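PDB 4TLV: ADP-ribosylating toxin CARDS from Mycoplasma pneumoniae, which transfers ADP-ribose from NAD(+) to multiple target proteins, acting as the main virulence factor of the bacterium and provoking vacuoles in mammalian cells. Local coordinates for residues D14-S17 with P18-F22; F89-A92 with R93-G96; P368-I371 with A372-F376; Q419-D423 with E424-H428; I535-V538 with E539-F543. All coordinates share one frame; numbering follows the deposited sequence.

Contact 1: residues D14-S17 with P18-F22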
loop_
_atom_site.group_PDB
_atom_site.type_symbol
_atom_site.label_atom_id
_atom_site.label_comp_id
_atom_site.label_asym_id
_atom_site.label_seq_id
_atom_site.Cartn_x
_atom_site.Cartn_y
_atom_site.Cartn_z
ATOM N N ASP A 14 17.098 -3.055 -11.313
ATOM C CA ASP A 14 18.524 -2.971 -11.058
ATOM C C ASP A 14 19.187 -2.603 -12.383
ATOM O O ASP A 14 18.749 -3.046 -13.432
ATOM C CB ASP A 14 19.021 -4.338 -10.568
ATOM C CG ASP A 14 20.329 -4.259 -9.819
ATOM O OD1 ASP A 14 21.348 -3.879 -10.432
ATOM O OD2 ASP A 14 20.350 -4.610 -8.618
ATOM N N LEU A 15 20.230 -1.785 -12.341
ATOM C CA LEU A 15 20.887 -1.366 -13.580
ATOM C C LEU A 15 21.810 -2.446 -14.154
ATOM O O LEU A 15 22.181 -2.393 -15.324
ATOM C CB LEU A 15 21.627 -0.037 -13.382
ATOM C CG LEU A 15 20.716 1.185 -13.593
ATOM C CD1 LEU A 15 19.631 1.251 -12.545
ATOM C CD2 LEU A 15 21.511 2.486 -13.620
ATOM N N ARG A 16 22.161 -3.442 -13.345
ATOM C CA ARG A 16 22.982 -4.544 -13.839
ATOM C C ARG A 16 22.205 -5.393 -14.843
ATOM O O ARG A 16 21.010 -5.642 -14.672
ATOM C CB ARG A 16 23.483 -5.408 -12.689
ATOM C CG ARG A 16 24.351 -4.659 -11.698
ATOM C CD ARG A 16 24.836 -5.583 -10.600
ATOM N NE ARG A 16 25.468 -4.836 -9.517
ATOM C CZ ARG A 16 26.776 -4.611 -9.430
ATOM N NH1 ARG A 16 27.593 -5.086 -10.363
ATOM N NH2 ARG A 16 27.267 -3.917 -8.409
ATOM N N SER A 17 22.896 -5.842 -15.886
ATOM C CA SER A 17 22.284 -6.579 -16.991
ATOM C C SER A 17 21.982 -8.036 -16.652
ATOM O O SER A 17 22.566 -8.607 -15.738
ATOM C CB SER A 17 23.214 -6.539 -18.209
ATOM O OG SER A 17 24.391 -7.273 -17.932
ATOM N N PRO A 18 21.052 -8.641 -17.391
ATOM C CA PRO A 18 20.731 -10.042 -17.104
ATOM C C PRO A 18 21.942 -10.959 -17.237
ATOM O O PRO A 18 22.033 -11.969 -16.529
ATOM C CB PRO A 18 19.659 -10.367 -18.145
ATOM C CG PRO A 18 18.980 -9.062 -18.379
ATOM C CD PRO A 18 20.094 -8.039 -18.330
ATOM N N GLU A 19 22.880 -10.611 -18.113
ATOM C CA GLU A 19 24.055 -11.454 -18.256
ATOM C C GLU A 19 24.716 -11.636 -16.891
ATOM O O GLU A 19 25.111 -12.744 -16.525
ATOM C CB GLU A 19 25.049 -10.866 -19.261
ATOM C CG GLU A 19 26.293 -11.731 -19.443
ATOM C CD GLU A 19 27.402 -11.015 -20.198
ATOM O OE1 GLU A 19 27.127 -9.945 -20.788
ATOM O OE2 GLU A 19 28.548 -11.518 -20.197
ATOM N N GLU A 20 24.824 -10.556 -16.127
ATOM C CA GLU A 20 25.436 -10.646 -14.801
ATOM C C GLU A 20 24.508 -11.281 -13.750
ATOM O O GLU A 20 24.898 -12.200 -13.032
ATOM C CB GLU A 20 25.860 -9.266 -14.316
ATOM C CG GLU A 20 26.632 -9.310 -13.007
ATOM C CD GLU A 20 26.962 -7.920 -12.474
ATOM O OE1 GLU A 20 26.889 -6.932 -13.248
ATOM O OE2 GLU A 20 27.298 -7.820 -11.277
ATOM N N ILE A 21 23.290 -10.763 -13.653
ATOM C CA ILE A 21 22.341 -11.206 -12.629
ATOM C C ILE A 21 21.918 -12.665 -12.803
ATOM O O ILE A 21 21.833 -13.408 -11.827
ATOM C CB ILE A 21 21.081 -10.314 -12.619
ATOM C CG1 ILE A 21 21.458 -8.838 -12.386
ATOM C CG2 ILE A 21 20.052 -10.825 -11.582
ATOM C CD1 ILE A 21 22.283 -8.594 -11.121
ATOM N N PHE A 22 21.636 -13.068 -14.042
ATOM C CA PHE A 22 21.213 -14.441 -14.330
ATOM C C PHE A 22 22.285 -15.436 -13.906
ATOM O O PHE A 22 21.986 -16.584 -13.604
ATOM C CB PHE A 22 20.875 -14.647 -15.818
ATOM C CG PHE A 22 19.522 -14.100 -16.235
ATOM C CD1 PHE A 22 18.716 -13.405 -15.340
ATOM C CD2 PHE A 22 19.064 -14.282 -17.538
ATOM C CE1 PHE A 22 17.459 -12.908 -15.737
ATOM C CE2 PHE A 22 17.836 -13.790 -17.948
ATOM C CZ PHE A 22 17.021 -13.099 -17.047
HETATM O O HOH W 1 25.817 -5.709 -15.667
#
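R16 reaches across the start of helix 18-24 to E20, strapping the loop that leaves strand 9-14 onto the first turn of that helix in the ADP-ribosyltransferase domain; S17 between them holds the N-cap position. The arginine is stretched out from CG to NE and lays its CD alongside the carboxylate, bringing NH1 to 2.9 Å from E20 OE2 in a salt bridge. The two flat groups stand nearly upright to each other, 85° apart. E20 OE1 lies in the plane of the guanidinium at its edge, whereas OE2 approaches obliquely, and both hydrogen bonds from NH1 are weak. E20 is extended too, its CG swung to the far side from its own backbone nitrogen (chi1 -174°), a setting that sends the carboxylate back along the outside of the first turn. There a water spans the gap between S17 N and E20 OE1, in the place where a capping-box glutamate would accept the N-cap amide directly. S17 O takes the backbone N of I21 at 3.1 Å in a nearly straight bond, beside a weaker one from E20 N. On the buried flank, I21 CD1 packs against R16 CB at 3.7 Å. Y81 of the adjoining strand 76-84 hydrogen-bonds to R16 O through its hydroxyl and touches P18 and I21. P18 in turn sits on the ring of F22 one helical turn later, its CB over the centre of one face and 3.8 Å above the plane.

Contact 2: residues F89-A92 with R93-G96. With ACT (acetate ion), chain N.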
loop_
_atom_site.group_PDB
_atom_site.type_symbol
_atom_site.label_atom_id
_atom_site.label_comp_id
_atom_site.label_asym_id
_atom_site.label_seq_id
_atom_site.Cartn_x
_atom_site.Cartn_y
_atom_site.Cartn_z
ATOM N N PHE A 89 13.176 -14.556 2.477
ATOM C CA PHE A 89 12.503 -13.309 2.102
ATOM C C PHE A 89 11.445 -12.946 3.160
ATOM O O PHE A 89 10.566 -13.749 3.451
ATOM C CB PHE A 89 11.771 -13.470 0.767
ATOM C CG PHE A 89 12.661 -13.609 -0.438
ATOM C CD1 PHE A 89 13.543 -14.682 -0.562
ATOM C CD2 PHE A 89 12.546 -12.709 -1.491
ATOM C CE1 PHE A 89 14.327 -14.829 -1.707
ATOM C CE2 PHE A 89 13.332 -12.841 -2.638
ATOM C CZ PHE A 89 14.212 -13.903 -2.748
ATOM N N TYR A 90 11.509 -11.723 3.682
ATOM C CA TYR A 90 10.648 -11.268 4.770
ATOM C C TYR A 90 9.950 -9.969 4.432
ATOM O O TYR A 90 10.541 -9.089 3.821
ATOM C CB TYR A 90 11.507 -10.989 6.010
ATOM C CG TYR A 90 12.200 -12.231 6.499
ATOM C CD1 TYR A 90 13.433 -12.609 5.980
ATOM C CD2 TYR A 90 11.604 -13.042 7.464
ATOM C CE1 TYR A 90 14.068 -13.790 6.406
ATOM C CE2 TYR A 90 12.230 -14.212 7.901
ATOM C CZ TYR A 90 13.457 -14.571 7.376
ATOM O OH TYR A 90 14.075 -15.718 7.824
ATOM N N ASN A 91 8.716 -9.822 4.889
ATOM C CA ASN A 91 7.977 -8.576 4.641
ATOM C C ASN A 91 8.361 -7.433 5.600
ATOM O O ASN A 91 8.293 -7.586 6.830
ATOM C CB ASN A 91 6.466 -8.824 4.705
ATOM C CG ASN A 91 5.673 -7.585 4.323
ATOM O OD1 ASN A 91 5.265 -6.830 5.179
ATOM N ND2 ASN A 91 5.499 -7.357 3.012
ATOM N N ALA A 92 8.755 -6.287 5.042
ATOM C CA ALA A 92 9.205 -5.173 5.877
ATOM C C ALA A 92 8.077 -4.664 6.772
ATOM O O ALA A 92 8.269 -4.479 7.988
ATOM C CB ALA A 92 9.796 -4.030 5.014
ATOM N N ARG A 93 6.894 -4.434 6.201
ATOM C CA ARG A 93 5.792 -3.903 7.028
ATOM C C ARG A 93 5.405 -4.839 8.196
ATOM O O ARG A 93 5.271 -4.385 9.335
ATOM C CB ARG A 93 4.551 -3.540 6.183
ATOM C CG ARG A 93 4.639 -2.127 5.535
ATOM C CD ARG A 93 3.901 -1.053 6.376
ATOM N NE ARG A 93 2.475 -1.341 6.359
ATOM C CZ ARG A 93 1.760 -1.750 7.402
ATOM N NH1 ARG A 93 2.316 -1.860 8.602
ATOM N NH2 ARG A 93 0.473 -2.038 7.234
ATOM N N ALA A 94 5.244 -6.132 7.915
ATOM C CA ALA A 94 4.840 -7.074 8.947
ATOM C C ALA A 94 5.928 -7.173 10.020
ATOM O O ALA A 94 5.641 -7.311 11.216
ATOM C CB ALA A 94 4.564 -8.457 8.332
ATOM N N THR A 95 7.181 -7.129 9.579
ATOM C CA THR A 95 8.304 -7.156 10.505
ATOM C C THR A 95 8.202 -5.964 11.464
ATOM O O THR A 95 8.384 -6.105 12.678
ATOM C CB THR A 95 9.666 -7.160 9.751
ATOM O OG1 THR A 95 9.806 -8.391 9.031
ATOM C CG2 THR A 95 10.849 -7.019 10.735
ATOM N N GLY A 96 7.888 -4.791 10.918
ATOM C CA GLY A 96 7.744 -3.586 11.717
ATOM C C GLY A 96 6.583 -3.671 12.692
ATOM O O GLY A 96 6.707 -3.262 13.839
HETATM C C ACT N . -1.379 -2.783 10.604
HETATM O O ACT N . -0.423 -2.745 9.800
HETATM O OXT ACT N . -1.097 -3.009 11.809
HETATM C CH3 ACT N . -2.785 -2.576 10.129
#
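N91 and A94 make the capping bond that starts helix 92-104: N91 OD1 accepts from A94 N at 2.8 Å, with the donor in the plane of the amide carbonyl. The asparagine has CG opposite its backbone nitrogen (chi1 -175°), which turns OD1 forward over the first turn, where the helix has no carbonyl of its own to offer. A second group of bonds converges on N91 O. T95 supplies both donors, its N at 3.0 Å and its hydroxyl OG1 at 2.8 Å, and they come from opposite faces of the carbonyl plane, OG1 well above it. T95 OG1 also accepts from W197 N, so this buried hydroxyl is used as donor and acceptor. T95 N to N91 O is the first i+4 bond of the helix, and G96 N to A92 O continues the series.

Contacts between carbon and the cap are few and close. A94 CB lies 3.6 Å from N91 OD1, flanking the oxygen that its own backbone binds, and R93 CB lies against the same atom.

The charged interactions point away from the cap. The chain of R93 bends at two torsions and carries its guanidinium to the C-terminal residue F591, whose O accepts from NE, and to E97, which forms a salt bridge with NH1. A bound acetate, probably from the crystallisation liquor, sits at the guanidinium edge, one oxygen being held by NH2 at 2.8 Å and by NH1 at 3.1 Å. The whole is a classic asparagine N-cap at a direct strand-to-helix junction, here leading from strand 89-91 into helix 92-104 of the ADP-ribosyltransferase domain.

Contact 3: residues P368-I371 with A372-F376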
loop_
_atom_site.group_PDB
_atom_site.type_symbol
_atom_site.label_atom_id
_atom_site.label_comp_id
_atom_site.label_asym_id
_atom_site.label_seq_id
_atom_site.Cartn_x
_atom_site.Cartn_y
_atom_site.Cartn_z
ATOM N N PRO A 368 1.164 3.678 -21.276
ATOM C CA PRO A 368 1.124 4.498 -22.494
ATOM C C PRO A 368 0.901 3.578 -23.682
ATOM O O PRO A 368 1.492 2.512 -23.709
ATOM C CB PRO A 368 2.532 5.114 -22.572
ATOM C CG PRO A 368 3.282 4.627 -21.378
ATOM C CD PRO A 368 2.525 3.508 -20.750
ATOM N N GLN A 369 0.051 3.960 -24.624
ATOM C CA GLN A 369 -0.266 3.078 -25.747
ATOM C C GLN A 369 0.351 3.542 -27.074
ATOM O O GLN A 369 0.444 2.770 -28.025
ATOM C CB GLN A 369 -1.783 2.919 -25.894
ATOM C CG GLN A 369 -2.436 2.264 -24.677
ATOM C CD GLN A 369 -1.953 0.854 -24.442
ATOM O OE1 GLN A 369 -1.257 0.565 -23.457
ATOM N NE2 GLN A 369 -2.309 -0.040 -25.351
ATOM N N ASP A 370 0.776 4.796 -27.124
ATOM C CA ASP A 370 1.354 5.371 -28.335
ATOM C C ASP A 370 2.787 5.786 -28.051
ATOM O O ASP A 370 3.170 5.971 -26.895
ATOM C CB ASP A 370 0.526 6.566 -28.822
ATOM C CG ASP A 370 0.423 7.678 -27.781
ATOM O OD1 ASP A 370 0.669 7.398 -26.594
ATOM O OD2 ASP A 370 0.100 8.829 -28.139
ATOM N N ILE A 371 3.590 5.925 -29.098
ATOM C CA ILE A 371 5.002 6.236 -28.899
ATOM C C ILE A 371 5.181 7.705 -28.483
ATOM O O ILE A 371 6.206 8.075 -27.908
ATOM C CB ILE A 371 5.848 5.871 -30.148
ATOM C CG1 ILE A 371 7.343 5.931 -29.833
ATOM C CG2 ILE A 371 5.491 6.758 -31.317
ATOM C CD1 ILE A 371 8.210 5.201 -30.866
ATOM N N ALA A 372 4.170 8.525 -28.749
ATOM C CA ALA A 372 4.185 9.926 -28.326
ATOM C C ALA A 372 3.850 10.080 -26.833
ATOM O O ALA A 372 3.853 11.188 -26.297
ATOM C CB ALA A 372 3.209 10.739 -29.160
ATOM N N ILE A 373 3.538 8.965 -26.181
ATOM C CA ILE A 373 3.242 8.953 -24.753
ATOM C C ILE A 373 2.161 9.966 -24.393
ATOM O O ILE A 373 2.389 10.860 -23.580
ATOM C CB ILE A 373 4.513 9.227 -23.929
ATOM C CG1 ILE A 373 5.713 8.481 -24.532
ATOM C CG2 ILE A 373 4.305 8.817 -22.464
ATOM C CD1 ILE A 373 5.639 6.950 -24.363
ATOM N N THR A 374 0.983 9.839 -25.005
ATOM C CA THR A 374 -0.120 10.750 -24.711
ATOM C C THR A 374 -1.434 10.044 -24.461
ATOM O O THR A 374 -2.390 10.680 -24.035
ATOM C CB THR A 374 -0.419 11.703 -25.876
ATOM O OG1 THR A 374 -0.758 10.922 -27.031
ATOM C CG2 THR A 374 0.764 12.595 -26.165
ATOM N N GLN A 375 -1.500 8.758 -24.786
ATOM C CA GLN A 375 -2.734 7.982 -24.620
ATOM C C GLN A 375 -2.471 6.804 -23.684
ATOM O O GLN A 375 -1.551 6.026 -23.900
ATOM C CB GLN A 375 -3.232 7.471 -25.975
ATOM C CG GLN A 375 -3.519 8.593 -26.963
ATOM C CD GLN A 375 -3.495 8.131 -28.409
ATOM O OE1 GLN A 375 -3.398 6.939 -28.690
ATOM N NE2 GLN A 375 -3.571 9.082 -29.334
ATOM N N PHE A 376 -3.298 6.670 -22.657
ATOM C CA PHE A 376 -3.018 5.716 -21.593
ATOM C C PHE A 376 -4.185 4.775 -21.322
ATOM O O PHE A 376 -5.301 5.211 -21.070
ATOM C CB PHE A 376 -2.646 6.482 -20.314
ATOM C CG PHE A 376 -1.349 7.237 -20.417
ATOM C CD1 PHE A 376 -1.281 8.437 -21.103
ATOM C CD2 PHE A 376 -0.201 6.753 -19.807
ATOM C CE1 PHE A 376 -0.074 9.139 -21.201
ATOM C CE2 PHE A 376 0.996 7.444 -19.904
ATOM C CZ PHE A 376 1.060 8.632 -20.601
#
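The carboxylate of D370 grips T374 with both oxygens. OD2 accepts from T374 OG1 at only 2.5 Å and OD1 from T374 N at 2.9 Å, each through the syn lone pair, so the aspartate closes like a clasp on one residue. OD1 takes a further bond from Q375 N at 3.1 Å, this donor standing well above the carboxylate plane. D370 CG lies between its backbone nitrogen and carbonyl carbon (chi1 59°), and this turns the acid inward across the bend, where it binds two successive amides. The aliphatic part of Q375 runs alongside, with CG 3.8 Å from D370 OD2.

These bonds brace the connection of a beta hairpin in the trefoil domain D2, between strands 364-368 and 375-380. Its chain reverses through a type I turn from D370 to I373, closed by I373 N on D370 O, and nearer the strands Q369 N binds Q375 O at 2.7 Å. P368 and F376 face each other as a non-hydrogen-bonded antiparallel pair.

Here packing takes over. P368 CA lies over one face of the F376 ring in a CH-pi contact, 4.2 Å from its centroid, and P368 CB touches ring atom CE2 at 3.9 Å. I373 CD1 approaches P368 CB from the turn side, while the I373 backbone hydrogen-bonds with E158 and the I373 side chain meets T172, both of the ADP-ribosyltransferase domain.

Contact 4: residues Q419-D423 with E424-H428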
loop_
_atom_site.group_PDB
_atom_site.type_symbol
_atom_site.label_atom_id
_atom_site.label_comp_id
_atom_site.label_asym_id
_atom_site.label_seq_id
_atom_site.Cartn_x
_atom_site.Cartn_y
_atom_site.Cartn_z
ATOM N N GLN A 419 -9.482 5.607 -23.104
ATOM C CA GLN A 419 -8.102 5.788 -22.703
ATOM C C GLN A 419 -7.916 7.235 -22.283
ATOM O O GLN A 419 -8.573 8.135 -22.805
ATOM C CB GLN A 419 -7.148 5.403 -23.842
ATOM C CG GLN A 419 -7.222 3.908 -24.191
ATOM C CD GLN A 419 -6.199 3.467 -25.225
ATOM O OE1 GLN A 419 -5.557 4.290 -25.868
ATOM N NE2 GLN A 419 -6.049 2.151 -25.385
ATOM N N ILE A 420 -7.043 7.455 -21.313
ATOM C CA ILE A 420 -6.781 8.811 -20.865
ATOM C C ILE A 420 -6.004 9.546 -21.936
ATOM O O ILE A 420 -5.047 9.024 -22.479
ATOM C CB ILE A 420 -5.988 8.830 -19.551
ATOM C CG1 ILE A 420 -6.825 8.141 -18.464
ATOM C CG2 ILE A 420 -5.646 10.281 -19.170
ATOM C CD1 ILE A 420 -6.290 8.289 -17.072
ATOM N N ILE A 421 -6.420 10.768 -22.240
ATOM C CA ILE A 421 -5.688 11.570 -23.203
ATOM C C ILE A 421 -5.033 12.742 -22.484
ATOM O O ILE A 421 -5.674 13.443 -21.702
ATOM C CB ILE A 421 -6.600 12.058 -24.349
ATOM C CG1 ILE A 421 -7.756 12.881 -23.788
ATOM C CG2 ILE A 421 -7.124 10.855 -25.130
ATOM C CD1 ILE A 421 -8.634 13.566 -24.850
ATOM N N VAL A 422 -3.753 12.937 -22.757
ATOM C CA VAL A 422 -2.975 13.965 -22.091
ATOM C C VAL A 422 -2.640 15.078 -23.071
ATOM O O VAL A 422 -2.023 14.843 -24.111
ATOM C CB VAL A 422 -1.669 13.389 -21.525
ATOM C CG1 VAL A 422 -0.791 14.515 -20.970
ATOM C CG2 VAL A 422 -1.974 12.355 -20.442
ATOM N N ASP A 423 -3.028 16.290 -22.714
ATOM C CA ASP A 423 -2.825 17.444 -23.560
ATOM C C ASP A 423 -3.173 18.690 -22.751
ATOM O O ASP A 423 -3.870 18.609 -21.741
ATOM C CB ASP A 423 -3.737 17.347 -24.780
ATOM C CG ASP A 423 -3.482 18.451 -25.784
ATOM O OD1 ASP A 423 -2.547 18.288 -26.604
ATOM O OD2 ASP A 423 -4.208 19.478 -25.741
ATOM N N GLU A 424 -2.695 19.844 -23.183
ATOM C CA GLU A 424 -3.040 21.082 -22.489
ATOM C C GLU A 424 -4.553 21.193 -22.290
ATOM O O GLU A 424 -5.018 21.600 -21.229
ATOM C CB GLU A 424 -2.522 22.297 -23.257
ATOM C CG GLU A 424 -2.783 23.628 -22.552
ATOM C CD GLU A 424 -2.214 24.823 -23.315
ATOM O OE1 GLU A 424 -1.649 24.609 -24.416
ATOM O OE2 GLU A 424 -2.329 25.970 -22.820
ATOM N N CYS A 425 -5.324 20.823 -23.308
ATOM C CA CYS A 425 -6.777 20.980 -23.249
ATOM C C CYS A 425 -7.504 19.789 -22.613
ATOM O O CYS A 425 -8.734 19.791 -22.514
ATOM C CB CYS A 425 -7.346 21.243 -24.646
ATOM S SG CYS A 425 -7.060 22.920 -25.272
ATOM N N THR A 426 -6.756 18.771 -22.194
ATOM C CA THR A 426 -7.378 17.617 -21.550
ATOM C C THR A 426 -6.733 17.280 -20.191
ATOM O O THR A 426 -6.680 18.127 -19.296
ATOM C CB THR A 426 -7.455 16.387 -22.492
ATOM O OG1 THR A 426 -6.174 16.110 -23.070
ATOM C CG2 THR A 426 -8.464 16.636 -23.621
ATOM N N THR A 427 -6.262 16.052 -20.031
ATOM C CA THR A 427 -5.656 15.648 -18.765
ATOM C C THR A 427 -4.230 16.164 -18.673
ATOM O O THR A 427 -3.439 15.945 -19.580
ATOM C CB THR A 427 -5.608 14.123 -18.650
ATOM O OG1 THR A 427 -6.902 13.596 -18.948
ATOM C CG2 THR A 427 -5.180 13.702 -17.229
ATOM N N HIS A 428 -3.880 16.828 -17.578
ATOM C CA HIS A 428 -2.491 17.255 -17.442
ATOM C C HIS A 428 -1.572 16.085 -17.114
ATOM O O HIS A 428 -2.015 15.066 -16.588
ATOM C CB HIS A 428 -2.359 18.433 -16.495
ATOM C CG HIS A 428 -2.901 19.706 -17.081
ATOM N ND1 HIS A 428 -2.943 20.972 -16.601
ATOM C CD2 HIS A 428 -3.488 19.749 -18.329
ATOM C CE1 HIS A 428 -3.557 21.748 -17.558
ATOM N NE2 HIS A 428 -3.875 20.988 -18.591
#
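I421 overlaps T426 at about a right angle, and their methyl ends CD1 and CG2 are pressed to 3.3 Å, tighter than ordinary van der Waals contact. I421 CG1 occupies the position between its backbone nitrogen and carbonyl carbon (chi1 59°), which lays the branch across the threonine. On the polar side of the same pair, T426 OG1 donates to I421 O at 3.0 Å from high above the carbonyl plane, while T427 N binds that oxygen in the plane; two donors thus hold one carbonyl from different directions. T427 CB and OG1 lie against I420 CG2, with the hydroxyl accepting from Y278 N of the adjoining strand 278-281.

Farther round, D423 organises the bend. Its OD2 accepts from C425 N at 3.0 Å along an almost straight bond, an Asx turn, and its backbone O accepts from T426 N at 2.9 Å to close a type I turn. H428 folds back toward the turn, its NE2 donating to E424 O at 2.9 Å with the acceptor in the ring plane, a bond that holds the ring in its orientation, and its CD2 edge set 3.6 Å from D423 O.

D423 N returns a bond to T427 O, and V422 and T427 form a single backbone bridge. The arrangement is a tight, hairpin-like reversal built on an Asx turn, folding the chain back at the end of strand 415-421 in the trefoil domain D2.

Contact 5: residues I535-V538 with E539-F543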
loop_
_atom_site.group_PDB
_atom_site.type_symbol
_atom_site.label_atom_id
_atom_site.label_comp_id
_atom_site.label_asym_id
_atom_site.label_seq_id
_atom_site.Cartn_x
_atom_site.Cartn_y
_atom_site.Cartn_z
ATOM N N ILE A 535 -1.019 -19.233 13.123
ATOM C CA ILE A 535 -1.324 -18.334 12.015
ATOM C C ILE A 535 -0.716 -18.905 10.738
ATOM O O ILE A 535 0.501 -19.040 10.647
ATOM C CB ILE A 535 -0.738 -16.909 12.262
ATOM C CG1 ILE A 535 -1.242 -16.333 13.592
ATOM C CG2 ILE A 535 -1.066 -15.971 11.084
ATOM C CD1 ILE A 535 -0.466 -15.089 14.088
ATOM N N PRO A 536 -1.560 -19.266 9.759
ATOM C CA PRO A 536 -3.023 -19.228 9.840
ATOM C C PRO A 536 -3.528 -20.334 10.750
ATOM O O PRO A 536 -2.765 -21.236 11.105
ATOM C CB PRO A 536 -3.455 -19.521 8.408
ATOM C CG PRO A 536 -2.345 -20.356 7.863
ATOM C CD PRO A 536 -1.103 -19.728 8.437
ATOM N N SER A 537 -4.798 -20.267 11.116
ATOM C CA SER A 537 -5.389 -21.297 11.953
ATOM C C SER A 537 -5.515 -22.603 11.172
ATOM O O SER A 537 -5.357 -22.629 9.953
ATOM C CB SER A 537 -6.769 -20.864 12.417
ATOM O OG SER A 537 -7.706 -21.046 11.376
ATOM N N VAL A 538 -5.849 -23.681 11.875
ATOM C CA VAL A 538 -6.015 -24.974 11.235
ATOM C C VAL A 538 -7.026 -24.928 10.087
ATOM O O VAL A 538 -6.838 -25.601 9.072
ATOM C CB VAL A 538 -6.431 -26.060 12.257
ATOM C CG1 VAL A 538 -7.898 -25.879 12.655
ATOM C CG2 VAL A 538 -6.212 -27.427 11.680
ATOM N N GLU A 539 -8.089 -24.143 10.234
ATOM C CA GLU A 539 -9.073 -24.004 9.159
ATOM C C GLU A 539 -8.792 -22.855 8.168
ATOM O O GLU A 539 -9.645 -22.519 7.342
ATOM C CB GLU A 539 -10.501 -23.906 9.710
ATOM C CG GLU A 539 -10.789 -22.683 10.582
ATOM C CD GLU A 539 -10.568 -22.957 12.064
ATOM O OE1 GLU A 539 -11.452 -23.588 12.695
ATOM O OE2 GLU A 539 -9.510 -22.551 12.595
ATOM N N GLY A 540 -7.603 -22.262 8.249
ATOM C CA GLY A 540 -7.203 -21.234 7.300
ATOM C C GLY A 540 -7.518 -19.802 7.701
ATOM O O GLY A 540 -7.366 -18.879 6.888
ATOM N N LEU A 541 -7.951 -19.597 8.946
ATOM C CA LEU A 541 -8.328 -18.250 9.398
ATOM C C LEU A 541 -7.157 -17.406 9.900
ATOM O O LEU A 541 -6.184 -17.935 10.431
ATOM C CB LEU A 541 -9.411 -18.324 10.481
ATOM C CG LEU A 541 -10.702 -19.039 10.047
ATOM C CD1 LEU A 541 -11.635 -19.208 11.230
ATOM C CD2 LEU A 541 -11.409 -18.289 8.919
ATOM N N ASN A 542 -7.287 -16.086 9.759
ATOM C CA ASN A 542 -6.266 -15.128 10.192
ATOM C C ASN A 542 -6.698 -14.433 11.488
ATOM O O ASN A 542 -7.586 -13.571 11.471
ATOM C CB ASN A 542 -6.035 -14.095 9.078
ATOM C CG ASN A 542 -4.746 -13.318 9.251
ATOM O OD1 ASN A 542 -3.715 -13.875 9.635
ATOM N ND2 ASN A 542 -4.798 -12.017 8.963
ATOM N N PHE A 543 -6.089 -14.827 12.611
ATOM C CA PHE A 543 -6.418 -14.253 13.920
ATOM C C PHE A 543 -5.272 -13.407 14.467
ATOM O O PHE A 543 -4.092 -13.674 14.187
ATOM C CB PHE A 543 -6.668 -15.371 14.949
ATOM C CG PHE A 543 -7.900 -16.180 14.697
ATOM C CD1 PHE A 543 -9.163 -15.600 14.759
ATOM C CD2 PHE A 543 -7.803 -17.543 14.471
ATOM C CE1 PHE A 543 -10.307 -16.372 14.555
ATOM C CE2 PHE A 543 -8.936 -18.314 14.265
ATOM C CZ PHE A 543 -10.186 -17.728 14.307
#
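The F543 ring receives S537 CB obliquely, 3.8 Å from CE2, and K581 makes a cation-pi interaction with the same ring. The second flat group, the N542 amide, meets I535 CG2 at OD1, 3.7 Å away; its polar ends are committed to R544 through OD1 and to V584 O through ND2. At the third, the carboxylate of E539, OE2 uses the anti lone pair to accept from S537 OG at 2.6 Å.

That hydroxyl works in both senses. S537 OG also accepts from L541 N at 2.8 Å, linking the acid on one side to the returning backbone on the other. It reaches both because OG lies between the serine's own nitrogen and carbonyl carbon (chi1 78°), aimed across the turn. E539 bends at its second torsion to bring its acid back over V538 CG1, 3.7 Å from OE2.

The backbone forms a type I turn from S537 to G540 followed by a G1 bulge: G540 N binds S537 O, and S537 N binds L541 O, both at 2.8 Å. G540 takes the positive phi (92°) that the glycine of a G1 bulge adopts. This bend leads into strand 543-548 of the trefoil domain D3. Before the turn, P536, preceded by a cis peptide, sets its CA 3.5 Å from L541 O, while the L541 side chain packs on L583 and Y449.

How the contacts relate
Contacts 1 and 2 begin helices of the ADP-ribosyltransferase domain. Contact 2 is the buried one, capped by an asparagine side chain; contact 1, on the surface, adds a salt bridge and a bridging water to its backbone bonds. The other three are partly buried chain reversals of the trefoil domains, where aspartate and serine side chains accept backbone amides and threonine hydroxyls donate to a carboxylate or a carbonyl. Contacts 3 and 4 are neighbours in D2, joined at strands 375-380 and 415-421 and their ends by probable hydrogen bonds, F376 O with I420 N and T374 O with V422 N. Contact 5, in D3, lies on the opposite side of the chain's centre from both.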